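Local coordinates for phosphate binding protein (Planctomyces limnophilus, PDB 4JWO) that probably binds phosphate as the extracytoplasmic solute-binding component of a system that carries the ion across the cytoplasmic membrane, at residues 60-65 / 88-93; 110-115 / 286-291; 153-158 / 174-179. All blocks are in the same frame, centred on the assembly; numbering follows the deposited sequence.

Interaction 1: 60-65 / 88-93; sequences SGTIAV and EVKLTV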
ATOM      1  N   SER A  60      -9.577   3.801  28.266  1.00 63.80           N
ATOM      2  CA  SER A  60      -8.599   4.882  28.411  1.00 65.45           C
ATOM      3  C   SER A  60      -7.145   4.460  28.192  1.00 62.56           C
ATOM      4  O   SER A  60      -6.823   3.272  28.187  1.00 64.89           O
ATOM      5  CB  SER A  60      -8.725   5.515  29.796  1.00 68.22           C
ATOM      6  OG  SER A  60      -8.209   4.649  30.792  1.00 70.10           O
ATOM      7  N   GLY A  61      -6.271   5.449  28.023  1.00 61.20           N
ATOM      8  CA  GLY A  61      -4.845   5.199  27.912  1.00 64.07           C
ATOM      9  C   GLY A  61      -4.207   5.676  26.620  1.00 59.27           C
ATOM     10  O   GLY A  61      -4.875   6.218  25.738  1.00 66.81           O
ATOM     11  N   THR A  62      -2.898   5.469  26.512  1.00 56.88           N
ATOM     12  CA  THR A  62      -2.151   5.847  25.320  1.00 55.89           C
ATOM     13  C   THR A  62      -1.801   4.615  24.497  1.00 49.59           C
ATOM     14  O   THR A  62      -1.344   3.607  25.037  1.00 49.81           O
ATOM     15  CB  THR A  62      -0.850   6.582  25.687  1.00 63.02           C
ATOM     16  OG1 THR A  62      -1.150   7.680  26.555  1.00 66.77           O
ATOM     17  CG2 THR A  62      -0.149   7.101  24.435  1.00 59.76           C
ATOM     18  N   ILE A  63      -2.026   4.705  23.188  1.00 46.65           N
ATOM     19  CA  ILE A  63      -1.619   3.665  22.253  1.00 43.83           C
ATOM     20  C   ILE A  63      -0.586   4.258  21.302  1.00 41.98           C
ATOM     21  O   ILE A  63      -0.867   5.230  20.603  1.00 43.32           O
ATOM     22  CB  ILE A  63      -2.817   3.144  21.440  1.00 42.21           C
ATOM     23  CG1 ILE A  63      -3.980   2.786  22.365  1.00 44.45           C
ATOM     24  CG2 ILE A  63      -2.423   1.932  20.601  1.00 39.72           C
ATOM     25  CD1 ILE A  63      -5.271   2.493  21.627  1.00 48.16           C
ATOM     26  N   ALA A  64       0.615   3.691  21.298  1.00 41.47           N
ATOM     27  CA  ALA A  64       1.661   4.137  20.385  1.00 39.88           C
ATOM     28  C   ALA A  64       1.631   3.298  19.114  1.00 37.58           C
ATOM     29  O   ALA A  64       1.942   2.108  19.155  1.00 37.49           O
ATOM     30  CB  ALA A  64       3.025   4.033  21.053  1.00 41.23           C
ATOM     31  N   VAL A  65       1.258   3.922  17.993  1.00 35.29           N
ATOM     32  CA  VAL A  65       1.204   3.252  16.691  1.00 34.88           C
ATOM     33  C   VAL A  65       2.332   3.784  15.810  1.00 38.06           C
ATOM     34  O   VAL A  65       2.630   4.976  15.834  1.00 33.42           O
ATOM     35  CB  VAL A  65      -0.148   3.515  15.977  1.00 31.63           C
ATOM     36  CG1 VAL A  65      -0.246   2.711  14.673  1.00 29.15           C
ATOM     37  CG2 VAL A  65      -1.302   3.166  16.893  1.00 33.21           C
ATOM     38  N   GLU A  88     -10.956   9.338  26.083  1.00 65.23           N
ATOM     39  CA  GLU A  88      -9.912   9.136  27.088  1.00 66.85           C
ATOM     40  C   GLU A  88      -8.768   8.278  26.563  1.00 68.11           C
ATOM     41  O   GLU A  88      -7.893   7.857  27.323  1.00 64.96           O
ATOM     42  CB  GLU A  88     -10.499   8.518  28.355  1.00 70.75           C
ATOM     43  CG  GLU A  88     -11.456   9.444  29.081  1.00 75.63           C
ATOM     44  CD  GLU A  88     -12.513   8.692  29.858  1.00 86.22           C
ATOM     45  OE1 GLU A  88     -13.642   8.559  29.338  1.00 90.44           O
ATOM     46  OE2 GLU A  88     -12.219   8.238  30.986  1.00 87.45           O
ATOM     47  N   VAL A  89      -8.785   8.028  25.258  1.00 59.14           N
ATOM     48  CA  VAL A  89      -7.714   7.305  24.592  1.00 60.32           C
ATOM     49  C   VAL A  89      -6.926   8.262  23.711  1.00 56.37           C
ATOM     50  O   VAL A  89      -7.499   8.967  22.878  1.00 58.14           O
ATOM     51  CB  VAL A  89      -8.266   6.177  23.712  1.00 60.25           C
ATOM     52  CG1 VAL A  89      -7.140   5.265  23.255  1.00 56.79           C
ATOM     53  CG2 VAL A  89      -9.293   5.393  24.478  1.00 64.99           C
ATOM     54  N   LYS A  90      -5.611   8.294  23.904  1.00 56.64           N
ATOM     55  CA  LYS A  90      -4.750   9.102  23.047  1.00 57.36           C
ATOM     56  C   LYS A  90      -3.941   8.206  22.122  1.00 51.07           C
ATOM     57  O   LYS A  90      -3.211   7.322  22.576  1.00 54.15           O
ATOM     58  CB  LYS A  90      -3.815   9.992  23.874  1.00 56.99           C
ATOM     59  CG  LYS A  90      -3.006  10.983  23.036  1.00 63.58           C
ATOM     60  CD  LYS A  90      -2.202  11.945  23.917  1.00 73.10           C
ATOM     61  CE  LYS A  90      -0.995  11.264  24.566  1.00 75.57           C
ATOM     62  NZ  LYS A  90       0.286  11.541  23.844  1.00 72.67           N
ATOM     63  N   LEU A  91      -4.092   8.434  20.822  1.00 48.10           N
ATOM     64  CA  LEU A  91      -3.346   7.702  19.810  1.00 47.34           C
ATOM     65  C   LEU A  91      -2.240   8.596  19.268  1.00 49.71           C
ATOM     66  O   LEU A  91      -2.499   9.716  18.831  1.00 50.73           O
ATOM     67  CB  LEU A  91      -4.260   7.296  18.652  1.00 54.22           C
ATOM     68  CG  LEU A  91      -5.204   6.090  18.736  1.00 52.22           C
ATOM     69  CD1 LEU A  91      -4.426   4.798  18.768  1.00 52.82           C
ATOM     70  CD2 LEU A  91      -6.138   6.177  19.921  1.00 56.95           C
ATOM     71  N   THR A  92      -1.005   8.109  19.316  1.00 41.47           N
ATOM     72  CA  THR A  92       0.082   8.755  18.592  1.00 39.89           C
ATOM     73  C   THR A  92       0.428   7.859  17.414  1.00 40.80           C
ATOM     74  O   THR A  92       0.682   6.667  17.588  1.00 41.35           O
ATOM     75  CB  THR A  92       1.326   8.980  19.470  1.00 44.24           C
ATOM     76  OG1 THR A  92       1.826   7.722  19.936  1.00 45.60           O
ATOM     77  CG2 THR A  92       0.981   9.854  20.662  1.00 44.85           C
ATOM     78  N   VAL A  93       0.418   8.426  16.214  1.00 35.59           N
ATOM     79  CA  VAL A  93       0.695   7.637  15.023  1.00 32.54           C
ATOM     80  C   VAL A  93       1.953   8.150  14.345  1.00 31.81           C
ATOM     81  O   VAL A  93       2.001   9.296  13.895  1.00 31.98           O
ATOM     82  CB  VAL A  93      -0.478   7.665  14.015  1.00 36.79           C
ATOM     83  CG1 VAL A  93      -0.215   6.695  12.882  1.00 28.55           C
ATOM     84  CG2 VAL A  93      -1.782   7.312  14.700  1.00 32.16           C
TER
HETATM   85  O   HOH W   1       3.532   6.490  17.935  1.00 41.12           O
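I63 and L91 are neighbours on two adjacent parallel strands, their side chains side by side and pointing the same way, and with V89 and V65 they make up the apolar side of the pair. The CB of I63 sits 3.5 Å from CD1 of L91. With CG1 anti to the carbonyl carbon (chi1 -50°), the longer branch runs between two partners, CG1 lying 4.1 Å from both CG1 of V89 and CD1 of L91. The shorter branch, CG2, also reaches L91 CD1. At the tip, CD1 of I63 packs against V89 CG1 at 3.7 Å and against L91 CD1. The same leucine methyl thus meets both branches of the isoleucine and reaches on to CG2 of V65.

Beneath these side chains the backbones alternate as parallel strands do. G61 and I63 each use both N-H and C=O toward the partner strand, and I63 N donates to K90 O at 2.9 Å. The series ends with V65 N meeting T92 O at 2.8 Å, practically in line with the carbonyl. A water closes that end, donating to V65 O at 2.7 Å and lying 2.9 Å from T92 OG1. G61 has a positive phi of 121°, where a side chain would jam against the preceding carbonyl oxygen.

The pair belongs to a beta-alpha-beta unit: helix 72-85 connects the strands and packs on V65, L91 and V93, while E83 accepts from L91 N. Helix 298-308 meets I63 through E299 and F303, and strand 112-115 adjoins strand 61-67 on its other edge.

Interaction 2: 110-115 / 286-291; sequences IDVTGA and LFIYTT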
ATOM      1  N   ILE A 110       6.890   0.671  21.126  1.00 41.33           N
ATOM      2  CA  ILE A 110       5.554   0.955  20.590  1.00 39.78           C
ATOM      3  C   ILE A 110       4.575  -0.201  20.871  1.00 44.03           C
ATOM      4  O   ILE A 110       4.989  -1.286  21.273  1.00 42.82           O
ATOM      5  CB  ILE A 110       5.586   1.235  19.065  1.00 41.62           C
ATOM      6  CG1 ILE A 110       6.153   0.035  18.305  1.00 35.79           C
ATOM      7  CG2 ILE A 110       6.387   2.502  18.755  1.00 45.89           C
ATOM      8  CD1 ILE A 110       6.110   0.199  16.794  1.00 33.31           C
ATOM      9  N   ASP A 111       3.284   0.030  20.636  1.00 39.51           N
ATOM     10  CA  ASP A 111       2.252  -0.973  20.927  1.00 40.43           C
ATOM     11  C   ASP A 111       1.751  -1.690  19.682  1.00 36.47           C
ATOM     12  O   ASP A 111       1.420  -2.875  19.720  1.00 36.35           O
ATOM     13  CB  ASP A 111       1.052  -0.312  21.602  1.00 40.35           C
ATOM     14  CG  ASP A 111       1.421   0.378  22.890  1.00 43.18           C
ATOM     15  OD1 ASP A 111       2.269  -0.163  23.627  1.00 44.59           O
ATOM     16  OD2 ASP A 111       0.868   1.465  23.156  1.00 44.16           O
ATOM     17  N   VAL A 112       1.679  -0.948  18.584  1.00 34.63           N
ATOM     18  CA  VAL A 112       1.091  -1.432  17.339  1.00 32.33           C
ATOM     19  C   VAL A 112       1.953  -0.979  16.175  1.00 32.15           C
ATOM     20  O   VAL A 112       2.390   0.167  16.145  1.00 30.89           O
ATOM     21  CB  VAL A 112      -0.328  -0.847  17.141  1.00 32.04           C
ATOM     22  CG1 VAL A 112      -0.861  -1.166  15.755  1.00 29.71           C
ATOM     23  CG2 VAL A 112      -1.276  -1.369  18.205  1.00 33.83           C
ATOM     24  N   THR A 113       2.209  -1.860  15.215  1.00 29.10           N
ATOM     25  CA  THR A 113       2.969  -1.438  14.047  1.00 27.62           C
ATOM     26  C   THR A 113       2.305  -1.862  12.733  1.00 25.56           C
ATOM     27  O   THR A 113       1.787  -2.977  12.610  1.00 26.70           O
ATOM     28  CB  THR A 113       4.453  -1.878  14.140  1.00 32.63           C
ATOM     29  OG1 THR A 113       5.229  -1.160  13.173  1.00 29.81           O
ATOM     30  CG2 THR A 113       4.603  -3.378  13.933  1.00 30.78           C
ATOM     31  N   GLY A 114       2.299  -0.943  11.774  1.00 24.34           N
ATOM     32  CA  GLY A 114       1.697  -1.173  10.465  1.00 23.17           C
ATOM     33  C   GLY A 114       2.765  -1.634   9.494  1.00 21.68           C
ATOM     34  O   GLY A 114       3.862  -1.078   9.472  1.00 23.03           O
ATOM     35  N   ALA A 115       2.461  -2.655   8.698  1.00 20.72           N
ATOM     36  CA  ALA A 115       3.461  -3.241   7.816  1.00 20.30           C
ATOM     37  C   ALA A 115       2.914  -3.389   6.412  1.00 22.90           C
ATOM     38  O   ALA A 115       1.772  -3.812   6.232  1.00 21.76           O
ATOM     39  CB  ALA A 115       3.895  -4.592   8.345  1.00 22.17           C
ATOM     40  N   LEU A 286      -2.146  -5.380   3.408  1.00 17.31           N
ATOM     41  CA  LEU A 286      -1.570  -4.526   4.444  1.00 17.07           C
ATOM     42  C   LEU A 286      -1.873  -5.106   5.813  1.00 19.13           C
ATOM     43  O   LEU A 286      -2.948  -5.671   6.026  1.00 20.04           O
ATOM     44  CB  LEU A 286      -2.149  -3.124   4.344  1.00 16.59           C
ATOM     45  CG  LEU A 286      -1.897  -2.380   3.033  1.00 16.26           C
ATOM     46  CD1 LEU A 286      -2.402  -0.949   3.153  1.00 19.32           C
ATOM     47  CD2 LEU A 286      -0.407  -2.405   2.701  1.00 20.63           C
ATOM     48  N   PHE A 287      -0.929  -4.954   6.745  1.00 18.63           N
ATOM     49  CA  PHE A 287      -1.033  -5.579   8.057  1.00 21.39           C
ATOM     50  C   PHE A 287      -0.894  -4.613   9.226  1.00 21.02           C
ATOM     51  O   PHE A 287      -0.220  -3.585   9.142  1.00 20.92           O
ATOM     52  CB  PHE A 287       0.021  -6.681   8.219  1.00 20.50           C
ATOM     53  CG  PHE A 287      -0.011  -7.710   7.127  1.00 19.79           C
ATOM     54  CD1 PHE A 287      -0.816  -8.827   7.240  1.00 23.01           C
ATOM     55  CD2 PHE A 287       0.749  -7.543   5.979  1.00 21.57           C
ATOM     56  CE1 PHE A 287      -0.849  -9.777   6.228  1.00 23.01           C
ATOM     57  CE2 PHE A 287       0.714  -8.487   4.963  1.00 21.38           C
ATOM     58  CZ  PHE A 287      -0.090  -9.599   5.089  1.00 20.10           C
ATOM     59  N   ILE A 288      -1.531  -4.988  10.325  1.00 21.03           N
ATOM     60  CA  ILE A 288      -1.321  -4.351  11.616  1.00 22.65           C
ATOM     61  C   ILE A 288      -0.864  -5.438  12.580  1.00 25.96           C
ATOM     62  O   ILE A 288      -1.470  -6.510  12.644  1.00 24.86           O
ATOM     63  CB  ILE A 288      -2.623  -3.705  12.128  1.00 23.20           C
ATOM     64  CG1 ILE A 288      -2.867  -2.371  11.416  1.00 23.28           C
ATOM     65  CG2 ILE A 288      -2.578  -3.510  13.645  1.00 24.87           C
ATOM     66  CD1 ILE A 288      -2.033  -1.210  11.960  1.00 29.05           C
ATOM     67  N   TYR A 289       0.217  -5.170  13.312  1.00 23.88           N
ATOM     68  CA  TYR A 289       0.756  -6.109  14.295  1.00 26.49           C
ATOM     69  C   TYR A 289       0.657  -5.529  15.687  1.00 28.23           C
ATOM     70  O   TYR A 289       0.872  -4.335  15.886  1.00 31.35           O
ATOM     71  CB  TYR A 289       2.238  -6.389  14.021  1.00 29.00           C
ATOM     72  CG  TYR A 289       2.507  -7.278  12.835  1.00 27.13           C
ATOM     73  CD1 TYR A 289       2.546  -6.763  11.549  1.00 25.36           C
ATOM     74  CD2 TYR A 289       2.738  -8.634  13.005  1.00 27.92           C
ATOM     75  CE1 TYR A 289       2.797  -7.578  10.462  1.00 25.41           C
ATOM     76  CE2 TYR A 289       2.994  -9.450  11.928  1.00 24.30           C
ATOM     77  CZ  TYR A 289       3.022  -8.922  10.662  1.00 23.89           C
ATOM     78  OH  TYR A 289       3.271  -9.755   9.592  1.00 28.23           O
ATOM     79  N   THR A 290       0.340  -6.378  16.656  1.00 28.32           N
ATOM     80  CA  THR A 290       0.525  -6.022  18.051  1.00 27.79           C
ATOM     81  C   THR A 290       0.944  -7.304  18.759  1.00 29.43           C
ATOM     82  O   THR A 290       1.363  -8.250  18.102  1.00 30.09           O
ATOM     83  CB  THR A 290      -0.740  -5.382  18.660  1.00 29.79           C
ATOM     84  OG1 THR A 290      -0.446  -4.890  19.974  1.00 29.23           O
ATOM     85  CG2 THR A 290      -1.872  -6.382  18.733  1.00 29.74           C
ATOM     86  N   THR A 291       0.875  -7.342  20.082  1.00 30.13           N
ATOM     87  CA  THR A 291       1.291  -8.541  20.796  1.00 31.84           C
ATOM     88  C   THR A 291       0.171  -9.047  21.687  1.00 33.14           C
ATOM     89  O   THR A 291      -0.767  -8.314  21.991  1.00 35.99           O
ATOM     90  CB  THR A 291       2.570  -8.302  21.627  1.00 31.04           C
ATOM     91  OG1 THR A 291       2.241  -7.613  22.839  1.00 34.19           O
ATOM     92  CG2 THR A 291       3.576  -7.484  20.839  1.00 30.19           C
TER
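The hydroxyl of T290 donates to D111 O at 2.8 Å, extending the antiparallel pairing of these strands by a side-chain bond just beyond its last backbone one. With OG1 anti to the backbone N (chi1 -172°), the hydroxyl reaches across to that oxygen. A valine here would probably leave D111 O without this donor and the residue before the strand less firmly tied to its partner.

Side chains divide between the two faces. On one, V112 and I288 cross obliquely, CG1 against CG2 at 3.6 Å, and CD1 of I288 comes back toward the partner strand, 4.0 Å from G114 CA. On the other, T113 and Y289 also cross at a slant, CG2 meeting CB at 3.8 Å. The tyrosine ring presents its edge to A115, CE1 lying 3.8 Å from CB, near the ring plane. Between the faces, T113 and A115 each exchange two backbone bonds with Y289 and F287; T113 N donates to Y289 O in the carbonyl plane.

The Y289 hydroxyl accepts from I119 N, and its ring meets F102 edge-to-face. D111 forms salt bridges with K294 and R297. Helix 98-106 covers the T113 and A115 face, helix 298-308 packs on I288 and T290, and strand 61-67 flanks strand 112-115 on its other edge.

Interaction 3: 153-158 / 174-179; sequences TFAECM and SKWSEV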
ATOM      1  N   THR A 153      -1.792   2.000 -28.040  1.00 19.59           N
ATOM      2  CA  THR A 153      -2.122   0.592 -28.239  1.00 19.48           C
ATOM      3  C   THR A 153      -0.893  -0.306 -28.264  1.00 20.88           C
ATOM      4  O   THR A 153      -1.005  -1.511 -28.519  1.00 25.75           O
ATOM      5  CB  THR A 153      -2.915   0.373 -29.534  1.00 24.61           C
ATOM      6  OG1 THR A 153      -2.171   0.920 -30.621  1.00 30.37           O
ATOM      7  CG2 THR A 153      -4.285   1.054 -29.445  1.00 29.67           C
ATOM      8  N   PHE A 154       0.273   0.275 -28.000  1.00 18.17           N
ATOM      9  CA  PHE A 154       1.517  -0.483 -28.057  1.00 17.76           C
ATOM     10  C   PHE A 154       2.056  -0.872 -26.683  1.00 15.38           C
ATOM     11  O   PHE A 154       2.803  -1.848 -26.569  1.00 17.44           O
ATOM     12  CB  PHE A 154       2.596   0.274 -28.859  1.00 16.69           C
ATOM     13  CG  PHE A 154       2.959   1.610 -28.274  1.00 14.75           C
ATOM     14  CD1 PHE A 154       3.929   1.711 -27.288  1.00 17.40           C
ATOM     15  CD2 PHE A 154       2.306   2.763 -28.687  1.00 17.08           C
ATOM     16  CE1 PHE A 154       4.248   2.936 -26.730  1.00 17.62           C
ATOM     17  CE2 PHE A 154       2.632   3.995 -28.140  1.00 15.11           C
ATOM     18  CZ  PHE A 154       3.599   4.079 -27.157  1.00 14.80           C
ATOM     19  N   ALA A 155       1.707  -0.114 -25.643  1.00 16.82           N
ATOM     20  CA  ALA A 155       2.211  -0.406 -24.291  1.00 15.72           C
ATOM     21  C   ALA A 155       1.158  -1.025 -23.382  1.00 16.12           C
ATOM     22  O   ALA A 155       1.174  -0.811 -22.165  1.00 15.23           O
ATOM     23  CB  ALA A 155       2.798   0.850 -23.651  1.00 15.97           C
ATOM     24  N   GLU A 156       0.262  -1.815 -23.956  1.00 16.89           N
ATOM     25  CA  GLU A 156      -0.867  -2.366 -23.199  1.00 17.43           C
ATOM     26  C   GLU A 156      -0.459  -3.367 -22.124  1.00 16.52           C
ATOM     27  O   GLU A 156      -1.176  -3.564 -21.140  1.00 17.88           O
ATOM     28  CB  GLU A 156      -1.921  -2.955 -24.138  1.00 20.52           C
ATOM     29  CG  GLU A 156      -2.562  -1.877 -24.994  1.00 18.70           C
ATOM     30  CD  GLU A 156      -3.714  -2.395 -25.809  1.00 26.72           C
ATOM     31  OE1 GLU A 156      -3.918  -3.627 -25.814  1.00 28.96           O
ATOM     32  OE2 GLU A 156      -4.418  -1.570 -26.443  1.00 24.16           O
ATOM     33  N   CYS A 157       0.688  -4.010 -22.331  1.00 17.13           N
ATOM     34  CA  CYS A 157       1.281  -4.894 -21.331  1.00 15.91           C
ATOM     35  C   CYS A 157       2.738  -4.498 -21.157  1.00 18.72           C
ATOM     36  O   CYS A 157       3.458  -4.326 -22.139  1.00 26.41           O
ATOM     37  CB  CYS A 157       1.201  -6.355 -21.767  1.00 14.94           C
ATOM     38  SG  CYS A 157       1.961  -7.416 -20.485  1.00 22.53           S
HETATM   39  N   MSE A 158       3.171  -4.315 -19.908  1.00 17.66           N
HETATM   40  CA  MSE A 158       4.553  -3.929 -19.640  1.00 16.20           C
HETATM   41  C   MSE A 158       5.108  -4.787 -18.530  1.00 16.88           C
HETATM   42  O   MSE A 158       4.353  -5.309 -17.719  1.00 19.61           O
HETATM   43  CB  MSE A 158       4.642  -2.454 -19.239  1.00 18.13           C
HETATM   44  CG  MSE A 158       4.141  -1.520 -20.332  1.00 19.82           C
HETATM   45 SE   MSE A 158       4.228   0.337 -19.849  0.76 19.93          SE
HETATM   46  CE  MSE A 158       6.161   0.535 -19.792  1.00 18.77           C
ATOM     47  N   SER A 174      13.537   8.910 -22.106  1.00 24.70           N
ATOM     48  CA  SER A 174      12.674  10.023 -22.450  1.00 25.07           C
ATOM     49  C   SER A 174      11.694   9.647 -23.541  1.00 20.69           C
ATOM     50  O   SER A 174      10.735  10.364 -23.765  1.00 20.55           O
ATOM     51  CB  SER A 174      13.507  11.229 -22.887  1.00 32.14           C
ATOM     52  OG  SER A 174      14.242  10.924 -24.057  1.00 33.25           O
ATOM     53  N   LYS A 175      11.943   8.528 -24.223  1.00 20.42           N
ATOM     54  CA  LYS A 175      11.141   8.124 -25.372  1.00 18.55           C
ATOM     55  C   LYS A 175      10.684   6.679 -25.266  1.00 17.04           C
ATOM     56  O   LYS A 175      11.398   5.825 -24.747  1.00 18.37           O
ATOM     57  CB  LYS A 175      11.943   8.289 -26.667  1.00 22.93           C
ATOM     58  CG  LYS A 175      12.268   9.719 -27.015  1.00 22.54           C
ATOM     59  CD  LYS A 175      13.177   9.798 -28.229  1.00 32.93           C
ATOM     60  CE  LYS A 175      13.341  11.239 -28.687  1.00 48.14           C
ATOM     61  NZ  LYS A 175      14.155  11.340 -29.933  1.00 57.14           N
ATOM     62  N   TRP A 176       9.503   6.399 -25.797  1.00 15.53           N
ATOM     63  CA  TRP A 176       8.977   5.041 -25.743  1.00 14.86           C
ATOM     64  C   TRP A 176       9.892   4.044 -26.456  1.00 17.10           C
ATOM     65  O   TRP A 176      10.002   2.889 -26.042  1.00 17.63           O
ATOM     66  CB  TRP A 176       7.571   5.004 -26.341  1.00 15.17           C
ATOM     67  CG  TRP A 176       6.529   5.634 -25.472  1.00 14.90           C
ATOM     68  CD1 TRP A 176       6.023   6.894 -25.586  1.00 16.96           C
ATOM     69  CD2 TRP A 176       5.847   5.027 -24.368  1.00 15.48           C
ATOM     70  NE1 TRP A 176       5.067   7.114 -24.625  1.00 15.92           N
ATOM     71  CE2 TRP A 176       4.931   5.973 -23.866  1.00 16.03           C
ATOM     72  CE3 TRP A 176       5.918   3.766 -23.760  1.00 15.65           C
ATOM     73  CZ2 TRP A 176       4.098   5.710 -22.773  1.00 17.84           C
ATOM     74  CZ3 TRP A 176       5.087   3.501 -22.682  1.00 19.59           C
ATOM     75  CH2 TRP A 176       4.184   4.471 -22.204  1.00 18.13           C
ATOM     76  N   SER A 177      10.542   4.492 -27.531  1.00 17.01           N
ATOM     77  CA  SER A 177      11.423   3.644 -28.344  1.00 18.56           C
ATOM     78  C   SER A 177      12.599   3.121 -27.531  1.00 22.49           C
ATOM     79  O   SER A 177      13.264   2.151 -27.917  1.00 25.04           O
ATOM     80  CB  SER A 177      11.958   4.434 -29.541  1.00 21.58           C
ATOM     81  OG  SER A 177      12.593   5.622 -29.090  1.00 22.68           O
ATOM     82  N   GLU A 178      12.873   3.794 -26.423  1.00 19.02           N
ATOM     83  CA  GLU A 178      13.990   3.438 -25.563  1.00 19.56           C
ATOM     84  C   GLU A 178      13.597   2.379 -24.539  1.00 23.80           C
ATOM     85  O   GLU A 178      14.463   1.802 -23.882  1.00 28.32           O
ATOM     86  CB  GLU A 178      14.530   4.692 -24.849  1.00 23.24           C
ATOM     87  CG  GLU A 178      15.247   5.654 -25.783  1.00 29.89           C
ATOM     88  CD  GLU A 178      15.529   7.009 -25.155  1.00 38.61           C
ATOM     89  OE1 GLU A 178      14.786   7.406 -24.238  1.00 26.64           O
ATOM     90  OE2 GLU A 178      16.490   7.684 -25.584  1.00 42.81           O
ATOM     91  N   VAL A 179      12.298   2.121 -24.402  1.00 20.12           N
ATOM     92  CA  VAL A 179      11.814   1.138 -23.433  1.00 21.19           C
ATOM     93  C   VAL A 179      11.775  -0.260 -24.037  1.00 23.02           C
ATOM     94  O   VAL A 179      12.258  -1.217 -23.446  1.00 23.88           O
ATOM     95  CB  VAL A 179      10.424   1.508 -22.892  1.00 20.28           C
ATOM     96  CG1 VAL A 179       9.997   0.519 -21.798  1.00 18.18           C
ATOM     97  CG2 VAL A 179      10.445   2.925 -22.348  1.00 19.51           C
TER
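F154 and W176 form a T-shaped, edge-to-face pair between the loop leading into strand 157-159 and a short 3-10 turn, 176-178, within the periplasmic-binding-protein fold. The phenylalanine brings its edge down on the indole face: the ring planes stand at 84°, and the phenyl centroid lies 5.0 Å from that of the five-membered ring. CG of F154 stands between the backbone N and the carbonyl carbon (chi1 61°), and beyond it CE1 is the leading atom, 3.5 Å from CE3 of W176 and displaced toward the rim of the indole. CZ follows over CG and CD2.

To this tight part A155 adds its CB, 3.6 Å from CZ3 of W176, at an oblique approach. The indole is held by a hydrogen bond from NE1 to G236 O, and L238 also packs on it. F154 has a second edge-to-face partner in W183.

Packing is looser where the CE methyl of selenomethionine M158 makes the longer contacts, 4.3 Å from both W176 CZ3 and V179 CG1; L163, I166, L238 and V256 also pack on M158. The solvent side of 174-179 is formed by S174 and E178, exposed residues that do not touch 153-158. At the start of the 3-10 turn E178 OE1 folds back to accept from S174 N at 2.9 Å and from K175 N at 3.1 Å, the second donor lying 46° above the carboxylate plane.

How the interactions relate
Interactions 1 and 2 are consecutive pairings of one sheet, with strand 61-67 lying between 89-93 and 112-115, and 112-115 in turn pairing with 283-291. Their centres are 14 Å apart, and they meet directly: A64 O lies 2.9 Å from D111 N and 3.1 Å from V112 N, both probable hydrogen bonds. Interaction 3 lies on the opposite side of the chain's centre, its centre about 48 Å from that of interaction 1 and about 39 Å from that of interaction 2. Its residues fall in sequence between the two segments of interaction 2. Strand 134-148 pairs with both 283-291 and 254-259, and 254-259 pairs in turn with 157-159, the strand of interaction 3.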